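Local coordinates for protein fumarate lyase (Mesorhizobium sp., PDB 3C8T) that belongs to the fumarate lyase superfamily, a family of largely helical enzymes that assemble as tetramers around a bundle of long helices, at residues 114-119 / 183-188; 118-123 / 176-181; 108-113 / 215-220. All blocks are in the same frame, centred on the assembly; numbering follows the deposited sequence.

Contact 1 (114-119 / 183-188); sequences LQIRDG and PRVLVV
Arg117, within helix 104-140, lies opposite Leu186, the first residue beyond helix 160-185, with CA atoms 6.8 Å apart. The chain leaves the helix through an inverse gamma turn centred on Leu186, in which Val187 N makes a weak bond to Val185 O. This turn directs the Leu186 side chain at helix 104-140. Its CD2 comes against the helix backbone, 3.6 Å from Arg117 N, and lies 3.8 Å from Arg117 CB, while CD1 lies 4.2 Å from Arg117 CG. The two side chains cross at about a right angle. The leucine fork meets the base of the arginine and not its charged end. The neighbouring Ile116 widens the touching face: its CG2 is 4.2 Å from Leu186 CD2, and its CD1 is 4.2 Å from Val185 CG2. Arg117 starts with CG anti to the backbone N (chi1 -174°) and bends at chi3 (62°), which leads the guanidinium away from Leu186, to the end of helix 204-215. There NH2 bonds Leu215 O and NH1 makes a weak bond to Asn216 O, where a positive group would be favoured by the helix dipole. No hydrogen bond joins the two segments. The contact therefore depends on apolar packing at a helix end, with the arginine divided between an aliphatic stem, crossed by Leu186, and a polar head used elsewhere.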
# COMPACT_ATOMS: atom_id res chain seq x y z
N LEU A 114 -4.61 -23.12 14.70
CA LEU A 114 -4.01 -24.44 14.55
C LEU A 114 -3.22 -24.56 13.23
O LEU A 114 -2.14 -25.16 13.20
CB LEU A 114 -5.09 -25.55 14.64
CG LEU A 114 -5.76 -25.66 16.01
CD1 LEU A 114 -7.01 -26.52 15.92
CD2 LEU A 114 -4.80 -26.18 17.03
N GLN A 115 -3.78 -24.03 12.15
CA GLN A 115 -3.06 -23.97 10.89
C GLN A 115 -1.81 -23.07 11.01
O GLN A 115 -0.72 -23.47 10.59
CB GLN A 115 -4.00 -23.43 9.83
CG GLN A 115 -5.14 -24.40 9.41
CD GLN A 115 -6.12 -23.71 8.47
OE1 GLN A 115 -6.51 -22.58 8.69
NE2 GLN A 115 -6.47 -24.38 7.38
N ILE A 116 -1.96 -21.87 11.55
CA ILE A 116 -0.80 -20.98 11.82
C ILE A 116 0.35 -21.68 12.60
O ILE A 116 1.53 -21.44 12.30
CB ILE A 116 -1.24 -19.64 12.53
CG1 ILE A 116 -2.16 -18.80 11.58
CG2 ILE A 116 -0.05 -18.79 12.90
CD1 ILE A 116 -2.80 -17.57 12.24
N ARG A 117 0.02 -22.52 13.58
CA ARG A 117 1.04 -23.34 14.23
C ARG A 117 1.82 -24.21 13.23
O ARG A 117 3.06 -24.23 13.25
CB ARG A 117 0.43 -24.22 15.32
CG ARG A 117 1.51 -24.95 16.09
CD ARG A 117 1.09 -25.29 17.49
NE ARG A 117 -0.06 -26.17 17.48
CZ ARG A 117 -0.68 -26.58 18.58
NH1 ARG A 117 -0.23 -26.18 19.76
NH2 ARG A 117 -1.74 -27.36 18.49
N ASP A 118 1.09 -24.94 12.38
CA ASP A 118 1.75 -25.70 11.30
C ASP A 118 2.45 -24.77 10.28
O ASP A 118 3.54 -25.06 9.85
CB ASP A 118 0.76 -26.62 10.57
CG ASP A 118 0.12 -27.68 11.49
OD1 ASP A 118 0.56 -27.82 12.66
OD2 ASP A 118 -0.83 -28.37 11.03
N GLY A 119 1.79 -23.68 9.88
CA GLY A 119 2.40 -22.68 8.97
C GLY A 119 3.73 -22.14 9.51
O GLY A 119 4.69 -22.00 8.77
N PRO A 183 4.31 -17.25 20.86
CA PRO A 183 3.38 -17.34 21.98
C PRO A 183 2.29 -16.28 21.93
O PRO A 183 1.32 -16.40 22.67
CB PRO A 183 4.26 -17.06 23.24
CG PRO A 183 5.71 -17.15 22.74
CD PRO A 183 5.65 -16.78 21.28
N ARG A 184 2.45 -15.21 21.14
CA ARG A 184 1.37 -14.22 21.09
C ARG A 184 0.20 -14.70 20.20
O ARG A 184 -0.98 -14.62 20.61
CB ARG A 184 1.84 -12.78 20.76
CG ARG A 184 2.43 -12.02 22.01
CD ARG A 184 2.84 -10.60 21.65
NE ARG A 184 3.78 -10.55 20.49
CZ ARG A 184 5.10 -10.42 20.57
NH1 ARG A 184 5.71 -10.34 21.76
NH2 ARG A 184 5.84 -10.39 19.47
N VAL A 185 0.54 -15.23 19.03
CA VAL A 185 -0.46 -15.61 18.08
C VAL A 185 -1.06 -16.99 18.42
O VAL A 185 -2.21 -17.23 18.09
CB VAL A 185 0.05 -15.53 16.58
CG1 VAL A 185 1.14 -16.56 16.31
CG2 VAL A 185 -1.12 -15.70 15.59
N LEU A 186 -0.30 -17.86 19.09
CA LEU A 186 -0.81 -19.24 19.30
C LEU A 186 -1.64 -19.39 20.58
O LEU A 186 -1.23 -20.06 21.54
CB LEU A 186 0.29 -20.29 19.18
CG LEU A 186 1.03 -20.30 17.82
CD1 LEU A 186 2.23 -21.26 17.88
CD2 LEU A 186 0.12 -20.67 16.64
N VAL A 187 -2.82 -18.79 20.56
CA VAL A 187 -3.73 -18.80 21.68
C VAL A 187 -5.08 -19.20 21.16
O VAL A 187 -5.40 -18.96 19.99
CB VAL A 187 -3.84 -17.41 22.44
CG1 VAL A 187 -2.57 -17.08 23.19
CG2 VAL A 187 -4.22 -16.27 21.52
N VAL A 188 -5.87 -19.83 22.03
CA VAL A 188 -7.22 -20.30 21.71
C VAL A 188 -8.13 -19.11 21.50
O VAL A 188 -7.92 -18.03 22.10
CB VAL A 188 -7.73 -21.24 22.88
CG1 VAL A 188 -8.35 -20.45 24.08
CG2 VAL A 188 -8.70 -22.24 22.36

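Contact 2 (118-123 / 176-181); sequences DGLALI and ARLEEI
Leu120 and Leu178 meet without any aromatic ring between them, and the flat group that takes part is the Leu120 peptide carbonyl, whose O is touched by Leu178 CD1 at 3.9 Å. The same methyl is 3.9 Å from Ile123 CG2, so one branch of Leu178 bears on two residues about one turn apart. The guanidinium of Arg177, a flat group that takes no part across the contact, turns to the second subunit, where its NH2 forms salt bridges with Glu233 and Asp229 of that chain. Leu178 extends with CG anti to its backbone N (chi1 -171°), which sends the branched end toward helix 104-140. Leu120 answers from the other helix: its CD2 stands 4.4 Å from Leu178 CG. Ile123 holds its CG1 on the side of its own backbone N, and its CG2 is the branch that reaches Leu178, crossing it at a slant. The CA atoms of Leu120 and Leu178 are 7.9 Å apart, and the two helices run in roughly opposite directions; no hydrogen bond crosses between 118-123 and 176-181, which meet by van der Waals contact. This is interior packing between two long helices of the bundle. Leu120 also lies on Ser182 and Val185 of helix 160-185, Ile123 packs on Phe329, Ser333 and Leu336 of helix 315-344 and on Met17 of helix 15-20, and Ile181 rests on helix 229-255.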
# COMPACT_ATOMS: atom_id res chain seq x y z
N ASP A 118 1.09 -24.94 12.38
CA ASP A 118 1.75 -25.70 11.30
C ASP A 118 2.45 -24.77 10.28
O ASP A 118 3.54 -25.06 9.85
CB ASP A 118 0.76 -26.62 10.57
CG ASP A 118 0.12 -27.68 11.49
OD1 ASP A 118 0.56 -27.82 12.66
OD2 ASP A 118 -0.83 -28.37 11.03
N GLY A 119 1.79 -23.68 9.88
CA GLY A 119 2.40 -22.68 8.97
C GLY A 119 3.73 -22.14 9.51
O GLY A 119 4.69 -22.00 8.77
N LEU A 120 3.78 -21.82 10.79
CA LEU A 120 4.97 -21.26 11.37
C LEU A 120 6.10 -22.31 11.50
O LEU A 120 7.27 -21.94 11.43
CB LEU A 120 4.67 -20.60 12.73
CG LEU A 120 4.07 -19.19 12.70
CD1 LEU A 120 3.77 -18.79 14.13
CD2 LEU A 120 5.02 -18.17 12.06
N ALA A 121 5.75 -23.59 11.67
CA ALA A 121 6.79 -24.63 11.72
C ALA A 121 7.43 -24.82 10.36
O ALA A 121 8.65 -25.03 10.26
CB ALA A 121 6.25 -26.00 12.28
N LEU A 122 6.63 -24.70 9.31
CA LEU A 122 7.14 -24.79 7.95
C LEU A 122 7.97 -23.54 7.58
O LEU A 122 9.04 -23.65 6.97
CB LEU A 122 5.98 -25.03 6.96
CG LEU A 122 6.33 -25.01 5.48
CD1 LEU A 122 7.53 -26.00 5.16
CD2 LEU A 122 5.07 -25.37 4.66
N ILE A 123 7.49 -22.35 7.95
CA ILE A 123 8.29 -21.13 7.79
C ILE A 123 9.65 -21.24 8.53
O ILE A 123 10.69 -20.92 7.97
CB ILE A 123 7.52 -19.87 8.28
CG1 ILE A 123 6.31 -19.59 7.39
CG2 ILE A 123 8.46 -18.67 8.39
CD1 ILE A 123 6.62 -19.31 5.90
N ALA A 176 15.02 -15.24 15.33
CA ALA A 176 14.72 -14.74 16.66
C ALA A 176 13.29 -14.16 16.75
O ALA A 176 12.56 -14.46 17.70
CB ALA A 176 15.77 -13.73 17.14
N ARG A 177 12.91 -13.35 15.76
CA ARG A 177 11.55 -12.74 15.71
C ARG A 177 10.44 -13.82 15.73
O ARG A 177 9.45 -13.70 16.47
CB ARG A 177 11.39 -11.84 14.46
CG ARG A 177 12.29 -10.60 14.44
CD ARG A 177 12.18 -9.82 13.14
NE ARG A 177 13.07 -8.66 13.23
CZ ARG A 177 14.19 -8.49 12.54
NH1 ARG A 177 14.55 -9.37 11.62
NH2 ARG A 177 14.94 -7.42 12.76
N LEU A 178 10.62 -14.88 14.93
CA LEU A 178 9.64 -15.98 14.85
C LEU A 178 9.30 -16.57 16.23
O LEU A 178 8.11 -16.78 16.57
CB LEU A 178 10.15 -17.08 13.88
CG LEU A 178 9.16 -18.21 13.52
CD1 LEU A 178 9.41 -18.81 12.12
CD2 LEU A 178 9.12 -19.32 14.55
N GLU A 179 10.34 -16.82 17.03
CA GLU A 179 10.21 -17.35 18.38
C GLU A 179 9.47 -16.38 19.33
O GLU A 179 8.70 -16.82 20.19
CB GLU A 179 11.60 -17.81 18.93
CG GLU A 179 12.32 -18.88 18.07
CD GLU A 179 11.44 -20.10 17.65
OE1 GLU A 179 10.66 -20.61 18.50
OE2 GLU A 179 11.50 -20.56 16.47
N GLU A 180 9.68 -15.08 19.18
CA GLU A 180 8.97 -14.07 19.98
C GLU A 180 7.46 -13.95 19.65
O GLU A 180 6.61 -13.78 20.55
CB GLU A 180 9.69 -12.69 19.85
CG GLU A 180 11.05 -12.67 20.59
CD GLU A 180 11.91 -11.41 20.37
OE1 GLU A 180 11.73 -10.67 19.37
OE2 GLU A 180 12.80 -11.15 21.23
N ILE A 181 7.14 -14.03 18.36
CA ILE A 181 5.75 -13.86 17.89
C ILE A 181 4.87 -15.07 18.26
O ILE A 181 3.70 -14.89 18.57
CB ILE A 181 5.71 -13.63 16.36
CG1 ILE A 181 6.17 -12.21 16.02
CG2 ILE A 181 4.34 -13.76 15.85
CD1 ILE A 181 6.95 -12.12 14.75

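Contact 3 (108-113 / 215-220); sequences MDTATV and LNLGVP
Val113, on helix 104-140, and Leu217, in the loop that follows helix 204-215, have CA atoms 8.7 Å apart, and that loop opens with a Schellman motif. Asn216 takes a positive phi (64°) and two bonds lead back into the last helical turn; the chain then extends through Leu217, which swings its side chain toward the long helix. Val113 CG1 is anti to the backbone N (chi1 161°), and this branch meets the leucine fork at both tips, 3.7 Å from Leu217 CD2 and 4.0 Å from Leu217 CD1, as the two side chains slide past each other in opposite directions. One turn earlier, Thr110 offers its methyl: CG2 is 3.6 Å from Leu215 CD1 and 4.3 Å from Leu217 CD1. This CG2 is the branch anti to the backbone N and faces the leucines, while OG1 bonds Asp106 O and Glu189 N. The leucines before and after the Schellman turn thus fit against a single face of helix 104-140, and Leu215 also packs on Ala36 of helix 23-43. On the long helix, Thr112 fastens its hydroxyl to the preceding turn: OG1 donates to Met108 O at 2.7 Å, with a C=O···OG1 angle of 153°, while Thr112 N reaches the same oxygen at 3.0 Å from the opposite face of its plane.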
# COMPACT_ATOMS: atom_id res chain seq x y z
N MET A 108 -13.66 -20.85 13.98
CA MET A 108 -12.87 -20.38 12.82
C MET A 108 -11.54 -19.72 13.20
O MET A 108 -10.53 -19.98 12.54
CB MET A 108 -13.70 -19.44 11.94
CG MET A 108 -14.90 -20.13 11.27
SD MET A 108 -15.90 -19.09 10.14
CE MET A 108 -14.74 -19.04 8.76
N ASP A 109 -11.53 -18.91 14.27
CA ASP A 109 -10.29 -18.32 14.80
C ASP A 109 -9.35 -19.39 15.34
O ASP A 109 -8.15 -19.41 15.06
CB ASP A 109 -10.61 -17.38 15.97
CG ASP A 109 -10.85 -15.92 15.53
OD1 ASP A 109 -10.77 -15.60 14.34
OD2 ASP A 109 -11.12 -15.08 16.42
N THR A 110 -9.92 -20.30 16.12
CA THR A 110 -9.13 -21.38 16.73
C THR A 110 -8.58 -22.35 15.70
O THR A 110 -7.41 -22.70 15.77
CB THR A 110 -9.92 -22.14 17.81
OG1 THR A 110 -10.26 -21.24 18.88
CG2 THR A 110 -9.04 -23.28 18.37
N ALA A 111 -9.40 -22.78 14.75
CA ALA A 111 -8.89 -23.61 13.63
C ALA A 111 -7.80 -22.91 12.82
O ALA A 111 -6.85 -23.55 12.38
CB ALA A 111 -10.03 -24.04 12.70
N THR A 112 -7.99 -21.60 12.59
CA THR A 112 -6.95 -20.76 11.95
C THR A 112 -5.67 -20.79 12.75
O THR A 112 -4.58 -20.95 12.18
CB THR A 112 -7.44 -19.31 11.71
OG1 THR A 112 -8.58 -19.37 10.85
CG2 THR A 112 -6.36 -18.42 11.06
N VAL A 113 -5.77 -20.62 14.07
CA VAL A 113 -4.58 -20.67 14.92
C VAL A 113 -3.86 -22.04 14.81
O VAL A 113 -2.64 -22.11 14.75
CB VAL A 113 -4.89 -20.23 16.38
CG1 VAL A 113 -3.85 -20.69 17.37
CG2 VAL A 113 -5.06 -18.68 16.46
N LEU A 215 -5.87 -28.42 23.32
CA LEU A 215 -5.33 -28.20 21.99
C LEU A 215 -3.87 -27.85 22.05
O LEU A 215 -3.22 -27.67 21.03
CB LEU A 215 -6.08 -27.05 21.31
CG LEU A 215 -7.53 -27.32 20.97
CD1 LEU A 215 -8.20 -26.04 20.48
CD2 LEU A 215 -7.61 -28.43 19.94
N ASN A 216 -3.35 -27.70 23.27
CA ASN A 216 -1.98 -27.26 23.46
C ASN A 216 -1.72 -25.84 22.95
O ASN A 216 -0.70 -25.59 22.33
CB ASN A 216 -1.03 -28.28 22.82
CG ASN A 216 0.42 -28.05 23.19
OD1 ASN A 216 0.73 -27.50 24.25
ND2 ASN A 216 1.33 -28.44 22.30
N LEU A 217 -2.62 -24.90 23.25
CA LEU A 217 -2.46 -23.49 22.87
C LEU A 217 -2.34 -22.63 24.12
O LEU A 217 -2.71 -23.08 25.23
CB LEU A 217 -3.66 -23.04 22.02
CG LEU A 217 -3.76 -23.69 20.64
CD1 LEU A 217 -5.12 -23.45 20.01
CD2 LEU A 217 -2.58 -23.27 19.66
N GLY A 218 -1.85 -21.40 23.99
CA GLY A 218 -1.91 -20.49 25.17
C GLY A 218 -3.38 -20.09 25.41
O GLY A 218 -4.27 -20.41 24.62
N VAL A 219 -3.61 -19.37 26.51
CA VAL A 219 -4.87 -18.75 26.86
C VAL A 219 -4.72 -17.25 26.61
O VAL A 219 -3.78 -16.64 27.12
CB VAL A 219 -5.21 -19.00 28.37
CG1 VAL A 219 -6.53 -18.30 28.80
CG2 VAL A 219 -5.28 -20.52 28.70
N PRO A 220 -5.63 -16.63 25.83
CA PRO A 220 -5.56 -15.18 25.62
C PRO A 220 -5.86 -14.43 26.90
O PRO A 220 -6.54 -14.96 27.81
CB PRO A 220 -6.70 -14.94 24.62
CG PRO A 220 -7.71 -16.00 24.93
CD PRO A 220 -6.80 -17.21 25.14

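In the fold
All three contacts use helix 104-140, met in succession by contact 3, contact 1 and contact 2 along its length. Contact 2 is a buried helix-to-helix pairing whose centre lies about 9 Å from the centre of the chain, whereas contact 3, also buried, has its centre about 22 Å from it and sets a loop on the helix. Contact 1 lies between them, partly buried, where helix 160-185 ends. Contacts 1 and 2 share helix 160-185, and Val185 CG1 meets Leu120 CD1 at 4.1 Å. Contacts 1 and 3 are joined instead by polar links, such as Leu186 O to Gly218 N at 2.9 Å, a probable hydrogen bond. Within each, the touching atoms are chiefly aliphatic.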